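Local coordinates for protein 4-hydroxy-3-methylbut-2-enyl diphosphate reductase (Aquifex aeolicus, PDB 3DNF) that catalyses the last step of the non-mevalonate pathway, using an iron-sulfur cluster to reduce hydroxymethylbutenyl diphosphate to isopentenyl and dimethylallyl diphosphate, at residues G15-V20 / T266-I271; L22-L27 / V47-N52; P97-V102 / H124-G129. All coordinates share one frame; numbering follows the deposited sequence.

Interaction 1: residues G15-V20 / T266-I271; sequences GVKRAV and TPDWII. With F3S (Fe3-s4 cluster), chain E.
Lys17 and Asp268 reach across the surface between two helices, and their side chains cross at about a right angle. Lys17 NZ lies 3.9 Å from Asp268 OD2, a long salt bridge, and Lys17 CE is 3.8 Å from the same oxygen. The carboxylate oxygen therefore faces the last C-N bond of the lysine rather than its nitrogen alone, which suggests a loose electrostatic pairing instead of a tight grip. Lys17 leaves its helix with CG anti to the carbonyl carbon (chi1 -87°) and then bends at chi3 and chi4, a path that carries the ammonium over to the aspartate. Asp268 needs no such detour, because its CB already points toward the lysine helix. Both residues are exposed, so solvent probably weakens the attraction between the charges.

IspH has a trilobal, open alpha/beta architecture, and this contact links two of its parts. Helix 14-26 carries Lys17, whereas Asp268 opens helix 268-281, which packs through Ile271 on strand 257-262 of the parallel sheet that also holds strands 3-6, 212-216 and 238-241. Pro267 occupies the N-cap position, and Asp268 lies in the first turn, where a negative charge would be favoured by the helix dipole.

Two residues before Lys17 the same helix meets the cofactor: Gly15 places its backbone N 3.3 Å from S3 of the iron-sulfur cluster, and a side chain at this position would collide with S4, so the glycine lets the helix start close against the cluster. The CG2 methyl of Val16 lies 4.2 Å from S4. Helix 44-53 also packs on both segments: Val20 and Trp269 touch Arg49, and Trp269 NE1 hydrogen-bonds Glu46 OE1.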
ATOM      1  N   GLY B  15       2.290 -24.524  11.826  1.00 31.19           N
ATOM      2  CA  GLY B  15       1.835 -25.348  10.711  1.00 30.57           C
ATOM      3  C   GLY B  15       2.696 -26.562  10.465  1.00 31.92           C
ATOM      4  O   GLY B  15       2.194 -27.619  10.180  1.00 30.86           O
ATOM      5  N   VAL B  16       4.013 -26.427  10.563  1.00 31.15           N
ATOM      6  CA  VAL B  16       4.875 -27.586  10.289  1.00 32.12           C
ATOM      7  C   VAL B  16       4.781 -28.609  11.445  1.00 32.29           C
ATOM      8  O   VAL B  16       4.738 -29.818  11.221  1.00 31.52           O
ATOM      9  CB  VAL B  16       6.335 -27.144   9.992  1.00 31.00           C
ATOM     10  CG1 VAL B  16       7.299 -28.318  10.070  1.00 35.63           C
ATOM     11  CG2 VAL B  16       6.397 -26.468   8.626  1.00 32.74           C
ATOM     12  N   LYS B  17       4.765 -28.106  12.670  1.00 31.99           N
ATOM     13  CA  LYS B  17       4.571 -28.936  13.847  1.00 32.40           C
ATOM     14  C   LYS B  17       3.284 -29.745  13.677  1.00 31.35           C
ATOM     15  O   LYS B  17       3.279 -30.942  13.889  1.00 31.21           O
ATOM     16  CB  LYS B  17       4.437 -28.054  15.100  1.00 33.01           C
ATOM     17  CG  LYS B  17       5.708 -27.683  15.781  1.00 36.77           C
ATOM     18  CD  LYS B  17       5.376 -27.090  17.145  1.00 41.38           C
ATOM     19  CE  LYS B  17       6.457 -27.406  18.173  1.00 45.83           C
ATOM     20  NZ  LYS B  17       7.196 -26.188  18.589  1.00 47.28           N
ATOM     21  N   ARG B  18       2.218 -29.070  13.279  1.00 30.80           N
ATOM     22  CA  ARG B  18       0.899 -29.683  13.068  1.00 30.73           C
ATOM     23  C   ARG B  18       0.963 -30.741  11.949  1.00 30.49           C
ATOM     24  O   ARG B  18       0.439 -31.858  12.124  1.00 30.31           O
ATOM     25  CB  ARG B  18      -0.117 -28.594  12.714  1.00 31.69           C
ATOM     26  CG  ARG B  18      -1.455 -29.099  12.247  1.00 32.94           C
ATOM     27  CD  ARG B  18      -2.418 -27.934  12.072  1.00 37.21           C
ATOM     28  NE  ARG B  18      -3.738 -28.415  11.654  1.00 39.16           N
ATOM     29  CZ  ARG B  18      -4.099 -28.656  10.395  1.00 37.57           C
ATOM     30  NH1 ARG B  18      -3.236 -28.495   9.400  1.00 38.23           N
ATOM     31  NH2 ARG B  18      -5.346 -29.064  10.153  1.00 39.25           N
ATOM     32  N   ALA B  19       1.612 -30.407  10.824  1.00 29.49           N
ATOM     33  CA  ALA B  19       1.774 -31.377   9.706  1.00 30.48           C
ATOM     34  C   ALA B  19       2.504 -32.653  10.158  1.00 30.61           C
ATOM     35  O   ALA B  19       2.082 -33.778   9.819  1.00 30.00           O
ATOM     36  CB  ALA B  19       2.460 -30.745   8.515  1.00 31.18           C
ATOM     37  N   VAL B  20       3.588 -32.468  10.927  1.00 30.59           N
ATOM     38  CA  VAL B  20       4.400 -33.608  11.437  1.00 31.24           C
ATOM     39  C   VAL B  20       3.545 -34.520  12.309  1.00 31.26           C
ATOM     40  O   VAL B  20       3.592 -35.750  12.149  1.00 29.85           O
ATOM     41  CB  VAL B  20       5.707 -33.138  12.120  1.00 32.30           C
ATOM     42  CG1 VAL B  20       6.406 -34.254  12.881  1.00 32.58           C
ATOM     43  CG2 VAL B  20       6.636 -32.604  11.078  1.00 31.50           C
ATOM     44  N   THR B 266      14.203 -26.981  12.030  1.00 28.43           N
ATOM     45  CA  THR B 266      14.813 -27.767  13.107  1.00 28.19           C
ATOM     46  C   THR B 266      13.746 -28.367  14.026  1.00 27.90           C
ATOM     47  O   THR B 266      12.991 -27.635  14.675  1.00 27.28           O
ATOM     48  CB  THR B 266      15.853 -26.929  13.904  1.00 27.68           C
ATOM     49  OG1 THR B 266      16.852 -26.449  12.995  1.00 27.37           O
ATOM     50  CG2 THR B 266      16.563 -27.773  15.017  1.00 28.54           C
ATOM     51  N   PRO B 267      13.689 -29.711  14.087  1.00 28.44           N
ATOM     52  CA  PRO B 267      12.748 -30.368  14.968  1.00 28.43           C
ATOM     53  C   PRO B 267      13.238 -30.270  16.415  1.00 29.35           C
ATOM     54  O   PRO B 267      14.438 -30.074  16.669  1.00 28.81           O
ATOM     55  CB  PRO B 267      12.779 -31.825  14.489  1.00 28.50           C
ATOM     56  CG  PRO B 267      14.133 -31.993  13.913  1.00 28.35           C
ATOM     57  CD  PRO B 267      14.470 -30.682  13.299  1.00 28.10           C
ATOM     58  N   ASP B 268      12.298 -30.392  17.338  1.00 29.19           N
ATOM     59  CA  ASP B 268      12.602 -30.313  18.768  1.00 29.97           C
ATOM     60  C   ASP B 268      13.578 -31.361  19.273  1.00 29.52           C
ATOM     61  O   ASP B 268      14.269 -31.123  20.265  1.00 28.82           O
ATOM     62  CB  ASP B 268      11.311 -30.424  19.568  1.00 30.68           C
ATOM     63  CG  ASP B 268      10.465 -29.167  19.488  1.00 33.47           C
ATOM     64  OD1 ASP B 268      10.986 -28.117  19.032  1.00 35.99           O
ATOM     65  OD2 ASP B 268       9.282 -29.233  19.898  1.00 36.45           O
ATOM     66  N   TRP B 269      13.643 -32.519  18.623  1.00 28.73           N
ATOM     67  CA  TRP B 269      14.564 -33.556  19.096  1.00 28.44           C
ATOM     68  C   TRP B 269      16.020 -33.186  18.846  1.00 28.70           C
ATOM     69  O   TRP B 269      16.909 -33.621  19.590  1.00 28.71           O
ATOM     70  CB  TRP B 269      14.240 -34.942  18.522  1.00 27.69           C
ATOM     71  CG  TRP B 269      14.404 -35.087  17.059  1.00 26.41           C
ATOM     72  CD1 TRP B 269      13.440 -34.896  16.115  1.00 25.70           C
ATOM     73  CD2 TRP B 269      15.585 -35.495  16.351  1.00 25.05           C
ATOM     74  NE1 TRP B 269      13.937 -35.148  14.874  1.00 25.31           N
ATOM     75  CE2 TRP B 269      15.251 -35.516  14.977  1.00 25.70           C
ATOM     76  CE3 TRP B 269      16.885 -35.845  16.737  1.00 26.00           C
ATOM     77  CZ2 TRP B 269      16.174 -35.866  13.987  1.00 25.20           C
ATOM     78  CZ3 TRP B 269      17.799 -36.190  15.755  1.00 26.17           C
ATOM     79  CH2 TRP B 269      17.439 -36.208  14.395  1.00 26.64           C
ATOM     80  N   ILE B 270      16.262 -32.393  17.803  1.00 28.99           N
ATOM     81  CA  ILE B 270      17.617 -31.870  17.552  1.00 29.54           C
ATOM     82  C   ILE B 270      17.977 -30.807  18.601  1.00 30.08           C
ATOM     83  O   ILE B 270      19.083 -30.828  19.129  1.00 29.26           O
ATOM     84  CB  ILE B 270      17.817 -31.373  16.095  1.00 29.65           C
ATOM     85  CG1 ILE B 270      17.883 -32.581  15.156  1.00 28.32           C
ATOM     86  CG2 ILE B 270      19.111 -30.523  15.968  1.00 31.00           C
ATOM     87  CD1 ILE B 270      17.707 -32.274  13.656  1.00 29.94           C
ATOM     88  N   ILE B 271      17.046 -29.896  18.895  1.00 30.18           N
ATOM     89  CA  ILE B 271      17.246 -28.901  19.959  1.00 30.75           C
ATOM     90  C   ILE B 271      17.549 -29.548  21.324  1.00 31.47           C
ATOM     91  O   ILE B 271      18.391 -29.053  22.082  1.00 31.17           O
ATOM     92  CB  ILE B 271      16.041 -27.929  20.082  1.00 30.62           C
ATOM     93  CG1 ILE B 271      15.733 -27.258  18.738  1.00 30.43           C
ATOM     94  CG2 ILE B 271      16.285 -26.873  21.183  1.00 30.58           C
ATOM     95  CD1 ILE B 271      14.395 -26.486  18.731  1.00 30.75           C
TER
HETATM   96 FE1  F3S E3302       3.349 -19.778   9.236  1.00 28.55          FE
HETATM   97 FE3  F3S E3302       1.907 -21.992   8.634  1.00 24.46          FE
HETATM   98 FE4  F3S E3302       4.296 -22.008   9.240  1.00 33.47          FE
HETATM   99  S1  F3S E3302       1.999 -20.052   7.448  1.00 25.24           S
HETATM  100  S2  F3S E3302       5.568 -20.263   9.008  1.00 37.10           S
HETATM  101  S3  F3S E3302       2.768 -21.454  10.676  1.00 27.28           S
HETATM  102  S4  F3S E3302       3.441 -23.582   8.001  1.00 27.71           S

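Interaction 2: residues L22-L27 / V47-N52; sequences LAEESL and VNRLKN
A salt bridge from Glu24 to Arg49, backed by an aliphatic contact of Glu24 with Leu50, joins helices 14-26 and 44-53 in one lobe of this alpha/beta fold. Both helices pack against the parallel sheet formed by strands 55-57, 34-36, 68-71 and 90-93: Leu50 rests on Val55, and Ala23 on Ile70. The backbones come nearest at Glu24 and Leu50, whose CA atoms are 7.7 Å apart.

Glu24 extends beyond CG, and its OE2 takes both terminal nitrogens of Arg49. The guanidinium presents its end to this single oxygen, which lies close to the guanidinium plane, while the carboxylate plane stands 88° to it. The two groups thus meet almost perpendicularly instead of as a flat, two-oxygen pair. Arg49 reaches this position by leaving its helix with CG anti to the backbone N and folding at chi3. Arg49 NE is also salt-bridged to Glu46, so the guanidinium bridges two acids, which would be expected to stabilise its positive charge. Next to the ion pair, CD2 of Leu50 lies 3.7 Å from Glu24 CG, hydrocarbon against hydrocarbon. Replacing Glu24 by an alanine would probably leave NH1 and NH2 without this acceptor, hold the guanidinium less firmly and open a gap beside Leu50 CD2.

Neither hydrogen bond is straight: Arg49 NH2 donates to Glu24 OE2 over 2.7 Å at 142°, nearly along the C-O axis, and Arg49 NH1 to the same oxygen over 2.9 Å at 133°, from the anti side but tilted out of the carboxylate plane.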
ATOM      1  N   LEU B  22       0.210 -34.698  12.369  1.00 29.24           N
ATOM      2  CA  LEU B  22      -0.818 -35.360  11.567  1.00 29.18           C
ATOM      3  C   LEU B  22      -0.234 -36.562  10.837  1.00 29.72           C
ATOM      4  O   LEU B  22      -0.880 -37.586  10.671  1.00 29.48           O
ATOM      5  CB  LEU B  22      -1.415 -34.385  10.524  1.00 28.48           C
ATOM      6  CG  LEU B  22      -2.348 -33.308  11.102  1.00 29.77           C
ATOM      7  CD1 LEU B  22      -2.780 -32.353  10.023  1.00 32.61           C
ATOM      8  CD2 LEU B  22      -3.602 -33.905  11.789  1.00 34.66           C
ATOM      9  N   ALA B  23       0.996 -36.420  10.368  1.00 27.23           N
ATOM     10  CA  ALA B  23       1.683 -37.495   9.642  1.00 28.32           C
ATOM     11  C   ALA B  23       1.897 -38.679  10.590  1.00 29.53           C
ATOM     12  O   ALA B  23       1.586 -39.830  10.262  1.00 30.32           O
ATOM     13  CB  ALA B  23       3.037 -36.971   9.131  1.00 27.79           C
ATOM     14  N   GLU B  24       2.393 -38.384  11.780  1.00 29.44           N
ATOM     15  CA  GLU B  24       2.662 -39.441  12.749  1.00 30.72           C
ATOM     16  C   GLU B  24       1.353 -40.120  13.144  1.00 29.89           C
ATOM     17  O   GLU B  24       1.271 -41.391  13.206  1.00 31.64           O
ATOM     18  CB  GLU B  24       3.410 -38.868  13.938  1.00 30.41           C
ATOM     19  CG  GLU B  24       4.870 -38.454  13.625  1.00 31.75           C
ATOM     20  CD  GLU B  24       5.485 -37.640  14.789  1.00 33.83           C
ATOM     21  OE1 GLU B  24       4.750 -37.248  15.735  1.00 39.14           O
ATOM     22  OE2 GLU B  24       6.698 -37.342  14.746  1.00 36.95           O
ATOM     23  N   GLU B  25       0.330 -39.313  13.388  1.00 29.79           N
ATOM     24  CA  GLU B  25      -0.952 -39.878  13.846  0.50 30.20           C
ATOM     25  C   GLU B  25      -1.638 -40.741  12.779  1.00 30.23           C
ATOM     26  O   GLU B  25      -2.352 -41.701  13.131  1.00 29.62           O
ATOM     27  CB  GLU B  25      -1.892 -38.807  14.414  0.50 30.66           C
ATOM     28  CG  GLU B  25      -1.503 -38.338  15.833  0.50 33.52           C
ATOM     29  CD  GLU B  25      -2.415 -38.856  16.967  0.50 37.05           C
ATOM     30  OE1 GLU B  25      -2.937 -39.995  16.907  0.50 38.81           O
ATOM     31  OE2 GLU B  25      -2.587 -38.104  17.958  0.50 40.03           O
ATOM     32  N   SER B  26      -1.422 -40.435  11.511  1.00 30.03           N
ATOM     33  CA  SER B  26      -2.054 -41.207  10.395  1.00 29.71           C
ATOM     34  C   SER B  26      -1.642 -42.664  10.351  1.00 29.51           C
ATOM     35  O   SER B  26      -2.354 -43.494   9.789  1.00 29.47           O
ATOM     36  CB  SER B  26      -1.802 -40.596   9.017  1.00 29.87           C
ATOM     37  OG  SER B  26      -0.441 -40.698   8.602  1.00 30.22           O
ATOM     38  N   LEU B  27      -0.506 -42.999  10.965  1.00 28.86           N
ATOM     39  CA  LEU B  27      -0.059 -44.400  11.029  1.00 28.04           C
ATOM     40  C   LEU B  27      -1.105 -45.274  11.746  1.00 28.60           C
ATOM     41  O   LEU B  27      -1.205 -46.428  11.418  1.00 29.41           O
ATOM     42  CB  LEU B  27       1.271 -44.479  11.766  1.00 28.21           C
ATOM     43  CG  LEU B  27       2.444 -43.905  10.941  1.00 26.52           C
ATOM     44  CD1 LEU B  27       3.598 -43.711  11.980  1.00 31.36           C
ATOM     45  CD2 LEU B  27       2.856 -44.890   9.896  1.00 25.30           C
ATOM     46  N   VAL B  47      13.216 -36.043   7.958  1.00 32.42           N
ATOM     47  CA  VAL B  47      12.627 -36.972   6.979  1.00 32.23           C
ATOM     48  C   VAL B  47      13.049 -38.408   7.272  1.00 32.39           C
ATOM     49  O   VAL B  47      12.209 -39.325   7.238  1.00 32.44           O
ATOM     50  CB  VAL B  47      12.985 -36.512   5.533  1.00 33.04           C
ATOM     51  CG1 VAL B  47      12.559 -37.529   4.469  1.00 33.09           C
ATOM     52  CG2 VAL B  47      12.384 -35.184   5.289  1.00 32.70           C
ATOM     53  N   ASN B  48      14.318 -38.612   7.638  1.00 32.34           N
ATOM     54  CA  ASN B  48      14.789 -39.951   8.004  1.00 32.16           C
ATOM     55  C   ASN B  48      14.071 -40.501   9.249  1.00 32.24           C
ATOM     56  O   ASN B  48      13.711 -41.682   9.293  1.00 30.69           O
ATOM     57  CB  ASN B  48      16.289 -39.965   8.276  1.00 32.74           C
ATOM     58  CG  ASN B  48      16.796 -41.337   8.566  1.00 34.57           C
ATOM     59  OD1 ASN B  48      16.933 -42.146   7.659  1.00 37.12           O
ATOM     60  ND2 ASN B  48      17.114 -41.615   9.838  1.00 35.12           N
ATOM     61  N   ARG B  49      13.891 -39.634  10.256  1.00 31.55           N
ATOM     62  CA  ARG B  49      13.218 -40.051  11.509  1.00 31.12           C
ATOM     63  C   ARG B  49      11.819 -40.544  11.162  1.00 30.39           C
ATOM     64  O   ARG B  49      11.395 -41.625  11.590  1.00 29.67           O
ATOM     65  CB  ARG B  49      13.080 -38.879  12.488  1.00 31.39           C
ATOM     66  CG  ARG B  49      12.399 -39.270  13.804  1.00 29.68           C
ATOM     67  CD  ARG B  49      12.161 -38.037  14.702  1.00 32.14           C
ATOM     68  NE  ARG B  49      11.152 -37.140  14.131  1.00 31.59           N
ATOM     69  CZ  ARG B  49       9.833 -37.355  14.189  1.00 32.62           C
ATOM     70  NH1 ARG B  49       9.369 -38.424  14.838  1.00 31.80           N
ATOM     71  NH2 ARG B  49       9.002 -36.492  13.624  1.00 31.51           N
ATOM     72  N   LEU B  50      11.128 -39.779  10.314  1.00 29.98           N
ATOM     73  CA  LEU B  50       9.759 -40.135   9.973  1.00 29.98           C
ATOM     74  C   LEU B  50       9.761 -41.398   9.104  1.00 30.47           C
ATOM     75  O   LEU B  50       8.895 -42.245   9.258  1.00 29.26           O
ATOM     76  CB  LEU B  50       9.093 -38.990   9.214  1.00 29.56           C
ATOM     77  CG  LEU B  50       8.571 -37.833  10.087  1.00 30.23           C
ATOM     78  CD1 LEU B  50       8.343 -36.592   9.172  1.00 31.16           C
ATOM     79  CD2 LEU B  50       7.263 -38.273  10.843  1.00 33.93           C
ATOM     80  N   LYS B  51      10.721 -41.505   8.186  1.00 30.56           N
ATOM     81  CA  LYS B  51      10.836 -42.722   7.363  1.00 31.89           C
ATOM     82  C   LYS B  51      10.974 -43.985   8.260  1.00 32.07           C
ATOM     83  O   LYS B  51      10.306 -45.008   8.045  1.00 31.83           O
ATOM     84  CB  LYS B  51      12.005 -42.587   6.380  1.00 34.18           C
ATOM     85  CG  LYS B  51      12.093 -43.755   5.397  1.00 36.55           C
ATOM     86  CD  LYS B  51      13.127 -43.462   4.301  1.00 44.97           C
ATOM     87  CE  LYS B  51      13.139 -44.556   3.204  1.00 45.08           C
ATOM     88  NZ  LYS B  51      13.396 -45.942   3.734  1.00 50.22           N
ATOM     89  N   ASN B  52      11.791 -43.874   9.293  1.00 30.07           N
ATOM     90  CA  ASN B  52      11.980 -44.977  10.265  1.00 31.74           C
ATOM     91  C   ASN B  52      10.677 -45.353  11.006  1.00 31.41           C
ATOM     92  O   ASN B  52      10.485 -46.502  11.402  1.00 32.23           O
ATOM     93  CB  ASN B  52      13.114 -44.629  11.214  1.00 31.90           C
ATOM     94  CG  ASN B  52      14.471 -44.735  10.532  1.00 33.88           C
ATOM     95  OD1 ASN B  52      14.602 -45.422   9.517  1.00 37.11           O
ATOM     96  ND2 ASN B  52      15.467 -44.081  11.078  1.00 35.78           N
TER

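Interaction 3: residues P97-V102 / H124-G129; sequences PYVKAV and HPEVIG. With F3S (Fe3-s4 cluster), chain E.
With CG anti to N (chi1 -171°) and the rest extended, Glu126 lays its chain obliquely against Val99, whose chi1 of 169° turns both methyls to it, CG1 anti to the backbone N and CG2 anti to the carbonyl carbon. Val99 CG1 meets the Glu126 methylene CG at 3.8 Å, while Val99 CG2 sits 3.6 Å from Glu126 OE1. Val102 adds a looser contact: Val102 CG2 is 4.4 Å from Glu126 OE2. The contact is buried and wholly van der Waals, with aliphatic walls on this side of the acid; the polar partner of OE1 is Thr165, through a hydrogen bond.

The contact probably forms part of the active-site wall: Glu126 is the predicted proton donor, and His124, at the N-cap of helix 125-136, is predicted to bind the substrate and both products. Tyr98 belongs to the cluster pocket: its CB is 3.7 Å from S1 of the cluster, and S3 lies at the ring edge, near the ring plane.

Helix 97-111 starts just after the cluster ligand Cys96 and leans through Pro97 on Phe14 and Arg18 of helix 14-26. Helix 125-136 runs beside it, following strand 115-119, the inner neighbour of edge strand 141-144 in its parallel sheet.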
ATOM      1  N   PRO B  97      -3.319 -24.061   8.390  1.00 34.15           N
ATOM      2  CA  PRO B  97      -4.531 -23.220   8.499  1.00 35.01           C
ATOM      3  C   PRO B  97      -4.274 -21.812   7.942  1.00 34.97           C
ATOM      4  O   PRO B  97      -5.163 -21.230   7.324  1.00 35.37           O
ATOM      5  CB  PRO B  97      -4.798 -23.198  10.007  1.00 35.36           C
ATOM      6  CG  PRO B  97      -4.297 -24.564  10.439  1.00 36.76           C
ATOM      7  CD  PRO B  97      -3.008 -24.685   9.704  1.00 33.91           C
ATOM      8  N   TYR B  98      -3.046 -21.299   8.076  1.00 33.76           N
ATOM      9  CA  TYR B  98      -2.743 -19.943   7.570  1.00 35.66           C
ATOM     10  C   TYR B  98      -2.580 -19.898   6.064  1.00 33.43           C
ATOM     11  O   TYR B  98      -2.815 -18.880   5.439  1.00 34.21           O
ATOM     12  CB  TYR B  98      -1.545 -19.315   8.274  1.00 36.36           C
ATOM     13  CG  TYR B  98      -1.744 -19.357   9.775  1.00 40.60           C
ATOM     14  CD1 TYR B  98      -2.986 -19.052  10.339  1.00 43.73           C
ATOM     15  CD2 TYR B  98      -0.719 -19.754  10.627  1.00 43.83           C
ATOM     16  CE1 TYR B  98      -3.197 -19.129  11.714  1.00 46.58           C
ATOM     17  CE2 TYR B  98      -0.918 -19.820  12.003  1.00 45.00           C
ATOM     18  CZ  TYR B  98      -2.166 -19.510  12.533  1.00 44.75           C
ATOM     19  OH  TYR B  98      -2.385 -19.562  13.898  1.00 46.89           O
ATOM     20  N   VAL B  99      -2.170 -21.013   5.480  1.00 31.70           N
ATOM     21  CA  VAL B  99      -2.132 -21.148   4.021  1.00 31.25           C
ATOM     22  C   VAL B  99      -3.548 -21.294   3.511  1.00 31.42           C
ATOM     23  O   VAL B  99      -3.908 -20.667   2.518  1.00 30.75           O
ATOM     24  CB  VAL B  99      -1.194 -22.338   3.586  1.00 30.71           C
ATOM     25  CG1 VAL B  99      -1.350 -22.667   2.086  1.00 31.77           C
ATOM     26  CG2 VAL B  99       0.302 -22.010   3.869  1.00 30.17           C
ATOM     27  N   LYS B 100      -4.362 -22.107   4.176  1.00 31.58           N
ATOM     28  CA  LYS B 100      -5.776 -22.175   3.845  1.00 33.10           C
ATOM     29  C   LYS B 100      -6.476 -20.812   3.880  1.00 33.04           C
ATOM     30  O   LYS B 100      -7.372 -20.552   3.087  1.00 32.42           O
ATOM     31  CB  LYS B 100      -6.538 -23.137   4.739  1.00 32.86           C
ATOM     32  CG  LYS B 100      -6.229 -24.657   4.534  1.00 35.30           C
ATOM     33  CD  LYS B 100      -6.339 -25.162   3.059  1.00 35.96           C
ATOM     34  CE  LYS B 100      -7.666 -24.847   2.435  1.00 35.61           C
ATOM     35  NZ  LYS B 100      -7.691 -25.297   1.034  1.00 34.81           N
ATOM     36  N   ALA B 101      -6.043 -19.941   4.779  1.00 32.26           N
ATOM     37  CA  ALA B 101      -6.600 -18.588   4.816  1.00 33.14           C
ATOM     38  C   ALA B 101      -6.269 -17.778   3.536  1.00 33.15           C
ATOM     39  O   ALA B 101      -7.035 -16.902   3.144  1.00 33.07           O
ATOM     40  CB  ALA B 101      -6.125 -17.858   6.045  1.00 33.79           C
ATOM     41  N   VAL B 102      -5.096 -18.003   2.940  1.00 32.25           N
ATOM     42  CA  VAL B 102      -4.788 -17.373   1.644  1.00 33.23           C
ATOM     43  C   VAL B 102      -5.733 -17.898   0.586  1.00 32.95           C
ATOM     44  O   VAL B 102      -6.231 -17.136  -0.263  1.00 31.26           O
ATOM     45  CB  VAL B 102      -3.322 -17.583   1.206  1.00 33.25           C
ATOM     46  CG1 VAL B 102      -3.002 -16.748  -0.023  1.00 34.18           C
ATOM     47  CG2 VAL B 102      -2.345 -17.287   2.350  1.00 33.70           C
ATOM     48  N   HIS B 124       6.974 -21.178  -6.211  1.00 37.32           N
ATOM     49  CA  HIS B 124       6.906 -21.813  -4.909  1.00 34.96           C
ATOM     50  C   HIS B 124       5.637 -22.640  -4.809  1.00 34.64           C
ATOM     51  O   HIS B 124       4.592 -22.174  -5.231  1.00 33.28           O
ATOM     52  CB  HIS B 124       6.966 -20.805  -3.757  1.00 35.38           C
ATOM     53  CG  HIS B 124       7.052 -21.460  -2.410  1.00 34.09           C
ATOM     54  ND1 HIS B 124       8.221 -21.515  -1.680  1.00 36.56           N
ATOM     55  CD2 HIS B 124       6.120 -22.103  -1.671  1.00 30.59           C
ATOM     56  CE1 HIS B 124       8.005 -22.162  -0.548  1.00 37.05           C
ATOM     57  NE2 HIS B 124       6.737 -22.530  -0.518  1.00 38.89           N
ATOM     58  N   PRO B 125       5.726 -23.864  -4.238  1.00 33.60           N
ATOM     59  CA  PRO B 125       4.499 -24.694  -4.101  1.00 33.70           C
ATOM     60  C   PRO B 125       3.283 -24.030  -3.401  1.00 32.89           C
ATOM     61  O   PRO B 125       2.116 -24.304  -3.770  1.00 32.00           O
ATOM     62  CB  PRO B 125       4.992 -25.911  -3.313  1.00 34.21           C
ATOM     63  CG  PRO B 125       6.483 -25.977  -3.593  1.00 35.18           C
ATOM     64  CD  PRO B 125       6.918 -24.548  -3.700  1.00 35.41           C
ATOM     65  N   GLU B 126       3.505 -23.178  -2.404  1.00 32.12           N
ATOM     66  CA  GLU B 126       2.392 -22.488  -1.746  1.00 30.80           C
ATOM     67  C   GLU B 126       1.657 -21.592  -2.767  1.00 30.94           C
ATOM     68  O   GLU B 126       0.427 -21.584  -2.828  1.00 30.30           O
ATOM     69  CB  GLU B 126       2.838 -21.657  -0.545  1.00 31.65           C
ATOM     70  CG  GLU B 126       1.645 -21.141   0.240  1.00 31.88           C
ATOM     71  CD  GLU B 126       2.049 -20.011   1.174  1.00 36.76           C
ATOM     72  OE1 GLU B 126       2.909 -20.284   2.062  1.00 34.87           O
ATOM     73  OE2 GLU B 126       1.510 -18.878   1.003  1.00 33.04           O
ATOM     74  N   VAL B 127       2.434 -20.901  -3.560  1.00 29.72           N
ATOM     75  CA  VAL B 127       1.931 -19.992  -4.565  1.00 30.39           C
ATOM     76  C   VAL B 127       1.172 -20.753  -5.672  1.00 30.67           C
ATOM     77  O   VAL B 127       0.081 -20.377  -6.042  1.00 31.59           O
ATOM     78  CB  VAL B 127       3.087 -19.050  -5.072  1.00 29.42           C
ATOM     79  CG1 VAL B 127       2.640 -18.213  -6.274  1.00 32.67           C
ATOM     80  CG2 VAL B 127       3.545 -18.136  -3.931  1.00 31.44           C
ATOM     81  N   ILE B 128       1.741 -21.841  -6.167  1.00 31.69           N
ATOM     82  CA  ILE B 128       1.080 -22.688  -7.152  1.00 32.01           C
ATOM     83  C   ILE B 128      -0.270 -23.169  -6.594  1.00 31.28           C
ATOM     84  O   ILE B 128      -1.276 -23.177  -7.315  1.00 32.15           O
ATOM     85  CB  ILE B 128       1.995 -23.891  -7.492  1.00 32.72           C
ATOM     86  CG1 ILE B 128       3.217 -23.364  -8.245  1.00 32.87           C
ATOM     87  CG2 ILE B 128       1.264 -24.967  -8.321  1.00 34.79           C
ATOM     88  CD1 ILE B 128       4.326 -24.378  -8.445  1.00 37.77           C
ATOM     89  N   GLY B 129      -0.284 -23.584  -5.336  1.00 30.21           N
ATOM     90  CA  GLY B 129      -1.558 -24.073  -4.767  1.00 29.41           C
ATOM     91  C   GLY B 129      -2.616 -22.975  -4.730  1.00 30.26           C
ATOM     92  O   GLY B 129      -3.762 -23.170  -5.158  1.00 31.32           O
TER
HETATM   93 FE1  F3S E3302       3.349 -19.778   9.236  1.00 28.55          FE
HETATM   94 FE3  F3S E3302       1.907 -21.992   8.634  1.00 24.46          FE
HETATM   95 FE4  F3S E3302       4.296 -22.008   9.240  1.00 33.47          FE
HETATM   96  S1  F3S E3302       1.999 -20.052   7.448  1.00 25.24           S
HETATM   97  S2  F3S E3302       5.568 -20.263   9.008  1.00 37.10           S
HETATM   98  S3  F3S E3302       2.768 -21.454  10.676  1.00 27.28           S
HETATM   99  S4  F3S E3302       3.441 -23.582   8.001  1.00 27.71           S

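Overall arrangement
Interactions 1 and 3 hold residues of the iron-sulfur cluster pocket, while interaction 2 lies farther out along helix 14-26. Interactions 1 and 2 share that helix, with centres about 11 Å apart, and touch through Arg49. Interaction 3 touches interaction 1 where Arg18 meets Pro97; its centre is about 19 Å from that of interaction 1 and about 22 Å from that of interaction 2, which it does not touch. Along the chain, interaction 1 pairs a segment near the N-terminus with one near the C-terminus, and interactions 2 and 3 follow one another between them. Gly15 and Tyr98 thus bring helices 14-26 and 97-111 to the same cluster.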